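Fatty Acid Kinase (Fak) B3 protein (Streptococcus pneumoniae, PDB 6CNG) binds linoleic acid and probably other long-chain fatty acids, which it is thought to present to the fatty acid kinase as a DegV-family lipid-binding protein. Local coordinates at residues A[90-95]-A[122-127]; A[103-108]-A[112-117]. All coordinates share one frame; numbering follows the deposited sequence.

Contact 1 (A[90-95]-A[122-127]); sequences DYLRAF and NIYLED
Tyr124 reaches from helix 122-127 across to Phe95 and Leu92 of helix 90-95, joining two helices packed beside a sheet of the DegV fold. The axes of the short segments come within 10.3 Å at their closest and are inclined by 46°, a separation bridged by large side chains. Tyr124 spans much of it. Its CB lies close to Leu92 CD2. From there CG is anti to the backbone N (chi1 -161°), which swings the ring toward Phe95. CG and CD1 of the tyrosine each meet Phe95 CD2 at 3.6 Å, and farther out CE1 comes within 3.6 Å of Phe95 CB. That methylene sits over the tyrosine face as a CH-pi contact, 3.7 Å from the ring centroid. The rings themselves form a T-shaped pair, the edge of Phe95 directed at the face of Tyr124, with planes at 74° and centroids 5.1 Å apart. At the far end the tyrosine OH passes the carbonyl of Phe95. An aromatic residue suits each place: Phe95 is wholly apolar and also packs on Ile26, Ile101, Leu103 and Ala120, while Tyr124 in addition stacks with His128. Toward the surface a branched aliphatic pair continues the contact. Leu92 CD2 approaches the tyrosine ring at its edge and lies 4.0 Å from Ile123 CG2.

Contact 2 (A[103-108]-A[112-117]); sequences LVTITG and GSHNSA
Apolar contact begins at Leu103, whose CD1 presses against Ala117 CB at 3.4 Å, a tight spot for two carbons. With CG anti to the backbone N (chi1 -168°), the leucine extends from the strand toward the helix, where alanine's short side chain leaves room for it. Thr105 CG2 lies on the same methyl at a looser 3.9 Å, and Thr105 OG1 is in van der Waals contact with His114 CB at 3.3 Å, near the edge of the imidazole, the two side chains crossing at about a right angle. Farther along, Ile106 CG2 touches Ser113 CB. Gly108 CA faces His114 CB at 3.8 Å; glycine suits this position because a CB here would run into that of the histidine.

Strand 103-105 and helix 113-117 begin a beta-alpha-beta unit that strand 132-137 completes, and the turn between them lies at the fatty acid pocket, where Thr107 touches the bound linoleic acid. The strand and helix run nearly antiparallel, at 154°, as expected where the chain doubles back.

Polar contacts gather at this turn. Thr105 OG1 donates to Ile106 O at 2.9 Å, the donor tilted 33° out of the carbonyl plane. A short, branched threonine can thus turn its hydroxyl to the backbone and its methyl to the helix. Serine is small enough for its buried place, and Ser113 OG is hydrogen-bonded to Tyr91 OH and Asp28 OD2.

Water links the loop to the first turn of the helix. One molecule bridges Ile106 O and His114 N, accepting from the latter at 2.9 Å. A second spans Gly108 O and Asn115 N. The third lies in the imidazole plane, 3.0 Å from His114 ND1, and makes a weak bond to Gly108 O.

Overall arrangement
Helix 113-127 serves both contacts: its first turns pack on strand 100-105 in contact 2, and its last turns meet helix 88-95 in contact 1. The centres of the contacts are about 14 Å apart. Tyr91 joins them, its CE2 3.6 Å from Ala117 N and its CD1 3.9 Å from Leu103 CD1. Contact 2 is the one beside the lipid: at the nearest atoms, the side chain of Ile106 is about 4 Å from the bound linoleic acid, and that of Ser113 about 3 Å from the side chain of Ser111, which probably binds the fatty acid, as in relatives. Contact 1 is peripheral packing, its centre about 23 Å from the chain centre against about 11 Å for contact 2.

Contact 1 (A[90-95]-A[122-127])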
loop_
_atom_site.group_PDB
_atom_site.type_symbol
_atom_site.label_atom_id
_atom_site.label_comp_id
_atom_site.label_asym_id
_atom_site.label_seq_id
_atom_site.Cartn_x
_atom_site.Cartn_y
_atom_site.Cartn_z
ATOM N N ASP A 90 -1.351 19.564 -0.452
ATOM C CA ASP A 90 -2.330 18.546 -0.102
ATOM C C ASP A 90 -2.031 17.957 1.271
ATOM O O ASP A 90 -2.948 17.670 2.048
ATOM C CB ASP A 90 -2.303 17.441 -1.149
ATOM C CG ASP A 90 -2.724 17.927 -2.523
ATOM O OD1 ASP A 90 -3.107 19.099 -2.646
ATOM O OD2 ASP A 90 -2.661 17.136 -3.487
ATOM N N TYR A 91 -0.750 17.782 1.591
ATOM C CA TYR A 91 -0.369 17.286 2.905
ATOM C C TYR A 91 -0.622 18.348 3.971
ATOM O O TYR A 91 -1.150 18.045 5.043
ATOM C CB TYR A 91 1.097 16.830 2.859
ATOM C CG TYR A 91 1.292 15.474 2.207
ATOM C CD1 TYR A 91 0.559 14.399 2.628
ATOM C CD2 TYR A 91 2.201 15.270 1.181
ATOM C CE1 TYR A 91 0.705 13.174 2.057
ATOM C CE2 TYR A 91 2.360 14.037 0.611
ATOM C CZ TYR A 91 1.604 12.994 1.052
ATOM O OH TYR A 91 1.701 11.736 0.528
ATOM N N LEU A 92 -0.306 19.607 3.679
ATOM C CA LEU A 92 -0.522 20.671 4.657
ATOM C C LEU A 92 -1.979 20.766 5.083
ATOM O O LEU A 92 -2.269 20.953 6.269
ATOM C CB LEU A 92 -0.096 22.021 4.079
ATOM C CG LEU A 92 1.366 22.293 3.833
ATOM C CD1 LEU A 92 1.469 23.649 3.151
ATOM C CD2 LEU A 92 2.137 22.262 5.108
ATOM N N ARG A 93 -2.902 20.681 4.126
ATOM C CA ARG A 93 -4.321 20.687 4.450
ATOM C C ARG A 93 -4.662 19.588 5.433
ATOM O O ARG A 93 -5.466 19.784 6.351
ATOM C CB ARG A 93 -5.135 20.426 3.187
ATOM C CG ARG A 93 -5.260 21.562 2.218
ATOM C CD ARG A 93 -6.551 21.411 1.388
ATOM N NE ARG A 93 -7.011 20.022 1.219
ATOM C CZ ARG A 93 -8.004 19.447 1.904
ATOM N NH1 ARG A 93 -8.680 20.113 2.842
ATOM N NH2 ARG A 93 -8.326 18.185 1.645
ATOM N N ALA A 94 -4.128 18.406 5.202
ATOM C CA ALA A 94 -4.467 17.244 6.001
ATOM C C ALA A 94 -3.967 17.352 7.433
ATOM O O ALA A 94 -4.510 16.694 8.319
ATOM C CB ALA A 94 -3.894 16.007 5.331
ATOM N N PHE A 95 -2.964 18.174 7.681
ATOM C CA PHE A 95 -2.420 18.294 9.012
ATOM C C PHE A 95 -3.348 19.024 9.977
ATOM O O PHE A 95 -3.210 18.848 11.188
ATOM C CB PHE A 95 -1.104 19.052 8.947
ATOM C CG PHE A 95 0.001 18.319 8.264
ATOM C CD1 PHE A 95 0.007 16.950 8.160
ATOM C CD2 PHE A 95 1.052 19.011 7.755
ATOM C CE1 PHE A 95 1.027 16.317 7.561
ATOM C CE2 PHE A 95 2.067 18.379 7.151
ATOM C CZ PHE A 95 2.063 17.030 7.059
ATOM N N ASN A 122 8.221 19.930 7.214
ATOM C CA ASN A 122 9.110 21.031 7.542
ATOM C C ASN A 122 8.424 22.379 7.388
ATOM O O ASN A 122 8.720 23.301 8.143
ATOM C CB ASN A 122 10.362 20.932 6.679
ATOM C CG ASN A 122 11.226 19.752 7.055
ATOM O OD1 ASN A 122 11.263 19.334 8.207
ATOM N ND2 ASN A 122 11.920 19.203 6.081
ATOM N N ILE A 123 7.496 22.506 6.439
ATOM C CA ILE A 123 6.785 23.758 6.233
ATOM C C ILE A 123 5.790 23.981 7.347
ATOM O O ILE A 123 5.663 25.087 7.872
ATOM C CB ILE A 123 6.080 23.752 4.867
ATOM C CG1 ILE A 123 7.079 23.784 3.704
ATOM C CG2 ILE A 123 5.114 24.925 4.766
ATOM C CD1 ILE A 123 7.876 25.083 3.593
ATOM N N TYR A 124 5.055 22.948 7.720
ATOM C CA TYR A 124 4.042 23.132 8.744
ATOM C C TYR A 124 4.664 23.550 10.064
ATOM O O TYR A 124 4.151 24.445 10.739
ATOM C CB TYR A 124 3.257 21.843 8.925
ATOM C CG TYR A 124 1.905 22.000 9.606
ATOM C CD1 TYR A 124 0.792 22.439 8.909
ATOM C CD2 TYR A 124 1.740 21.657 10.922
ATOM C CE1 TYR A 124 -0.440 22.539 9.531
ATOM C CE2 TYR A 124 0.540 21.754 11.536
ATOM C CZ TYR A 124 -0.554 22.178 10.843
ATOM O OH TYR A 124 -1.746 22.286 11.489
ATOM N N LEU A 125 5.754 22.894 10.465
ATOM C CA LEU A 125 6.397 23.185 11.737
ATOM C C LEU A 125 6.999 24.574 11.788
ATOM O O LEU A 125 7.386 25.025 12.862
ATOM C CB LEU A 125 7.485 22.165 12.046
ATOM C CG LEU A 125 6.983 20.740 12.257
ATOM C CD1 LEU A 125 8.101 19.838 12.739
ATOM C CD2 LEU A 125 5.867 20.729 13.223
ATOM N N GLU A 126 7.106 25.251 10.666
ATOM C CA GLU A 126 7.418 26.671 10.702
ATOM C C GLU A 126 6.188 27.471 11.098
ATOM O O GLU A 126 6.289 28.445 11.843
ATOM C CB GLU A 126 7.938 27.099 9.334
ATOM C CG GLU A 126 8.982 28.171 9.360
ATOM C CD GLU A 126 9.479 28.498 7.970
ATOM O OE1 GLU A 126 9.752 29.700 7.707
ATOM O OE2 GLU A 126 9.581 27.536 7.155
ATOM N N ASP A 127 5.016 27.027 10.642
ATOM C CA ASP A 127 3.761 27.732 10.869
ATOM C C ASP A 127 3.141 27.377 12.211
ATOM O O ASP A 127 2.572 28.247 12.868
ATOM C CB ASP A 127 2.788 27.427 9.728
ATOM C CG ASP A 127 3.166 28.135 8.426
ATOM O OD1 ASP A 127 3.707 29.266 8.477
ATOM O OD2 ASP A 127 2.913 27.557 7.344
#

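Contact 2 (A[103-108]-A[112-117])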
loop_
_atom_site.group_PDB
_atom_site.type_symbol
_atom_site.label_atom_id
_atom_site.label_comp_id
_atom_site.label_asym_id
_atom_site.label_seq_id
_atom_site.Cartn_x
_atom_site.Cartn_y
_atom_site.Cartn_z
ATOM N N LEU A 103 2.437 10.138 9.283
ATOM C CA LEU A 103 2.174 10.196 7.865
ATOM C C LEU A 103 2.925 9.040 7.243
ATOM O O LEU A 103 4.148 8.996 7.291
ATOM C CB LEU A 103 2.635 11.548 7.318
ATOM C CG LEU A 103 2.219 11.953 5.917
ATOM C CD1 LEU A 103 2.812 13.302 5.604
ATOM C CD2 LEU A 103 2.608 10.934 4.866
ATOM N N VAL A 104 2.191 8.099 6.673
ATOM C CA VAL A 104 2.770 6.963 5.982
ATOM C C VAL A 104 2.553 7.183 4.501
ATOM O O VAL A 104 1.416 7.337 4.052
ATOM C CB VAL A 104 2.110 5.653 6.425
ATOM C CG1 VAL A 104 2.837 4.458 5.851
ATOM C CG2 VAL A 104 2.062 5.587 7.914
ATOM N N THR A 105 3.631 7.162 3.744
ATOM C CA THR A 105 3.567 7.227 2.306
ATOM C C THR A 105 3.915 5.892 1.670
ATOM O O THR A 105 4.587 5.036 2.236
ATOM C CB THR A 105 4.511 8.287 1.744
ATOM O OG1 THR A 105 5.859 7.821 1.825
ATOM C CG2 THR A 105 4.364 9.558 2.491
ATOM N N ILE A 106 3.420 5.736 0.461
ATOM C CA ILE A 106 3.907 4.714 -0.419
ATOM C C ILE A 106 5.405 4.923 -0.651
ATOM O O ILE A 106 5.964 6.011 -0.425
ATOM C CB ILE A 106 3.072 4.885 -1.704
ATOM C CG1 ILE A 106 2.944 3.566 -2.471
ATOM C CG2 ILE A 106 3.617 6.076 -2.544
ATOM C CD1 ILE A 106 2.019 3.620 -3.703
ATOM N N THR A 107 6.068 3.845 -1.078
ATOM C CA THR A 107 7.504 3.855 -1.312
ATOM C C THR A 107 7.983 5.161 -1.930
ATOM O O THR A 107 7.540 5.555 -3.008
ATOM C CB THR A 107 7.915 2.705 -2.221
ATOM O OG1 THR A 107 9.239 2.959 -2.695
ATOM C CG2 THR A 107 6.968 2.539 -3.384
ATOM N N GLY A 108 8.902 5.812 -1.252
ATOM C CA GLY A 108 9.472 7.028 -1.773
ATOM C C GLY A 108 10.472 6.821 -2.873
ATOM O O GLY A 108 11.056 7.786 -3.354
ATOM N N GLY A 112 7.039 10.313 -5.665
ATOM C CA GLY A 112 7.428 11.493 -4.938
ATOM C C GLY A 112 6.523 11.852 -3.786
ATOM O O GLY A 112 6.640 12.933 -3.208
ATOM N N SER A 113 5.614 10.958 -3.431
ATOM C CA SER A 113 4.719 11.223 -2.317
ATOM C C SER A 113 5.510 11.529 -1.053
ATOM O O SER A 113 5.226 12.496 -0.342
ATOM C CB SER A 113 3.810 10.007 -2.120
ATOM O OG SER A 113 2.850 10.252 -1.127
ATOM N N HIS A 114 6.503 10.708 -0.762
ATOM C CA HIS A 114 7.275 10.906 0.444
ATOM C C HIS A 114 8.050 12.209 0.401
ATOM O O HIS A 114 8.171 12.884 1.417
ATOM C CB HIS A 114 8.210 9.731 0.615
ATOM C CG HIS A 114 9.067 9.831 1.820
ATOM N ND1 HIS A 114 10.406 10.139 1.754
ATOM C CD2 HIS A 114 8.776 9.683 3.128
ATOM C CE1 HIS A 114 10.904 10.184 2.974
ATOM N NE2 HIS A 114 9.936 9.907 3.826
ATOM N N ASN A 115 8.592 12.573 -0.757
ATOM C CA ASN A 115 9.317 13.835 -0.873
ATOM C C ASN A 115 8.408 15.012 -0.553
ATOM O O ASN A 115 8.804 15.927 0.167
ATOM C CB ASN A 115 9.916 13.950 -2.279
ATOM C CG ASN A 115 10.732 15.224 -2.486
ATOM O OD1 ASN A 115 10.223 16.234 -2.947
ATOM N ND2 ASN A 115 11.998 15.158 -2.172
ATOM N N SER A 116 7.178 15.009 -1.076
ATOM C CA SER A 116 6.228 16.066 -0.742
ATOM C C SER A 116 5.886 16.048 0.736
ATOM O O SER A 116 5.703 17.104 1.348
ATOM C CB SER A 116 4.949 15.900 -1.552
ATOM O OG SER A 116 5.148 16.350 -2.863
ATOM N N ALA A 117 5.752 14.852 1.318
ATOM C CA ALA A 117 5.426 14.754 2.728
ATOM C C ALA A 117 6.552 15.291 3.576
ATOM O O ALA A 117 6.311 15.912 4.604
ATOM C CB ALA A 117 5.156 13.298 3.096
HETATM O O HOH W 1 6.466 8.211 -2.136
HETATM O O HOH W 2 9.449 10.535 -2.660
HETATM O O HOH W 3 11.649 10.079 -1.005
#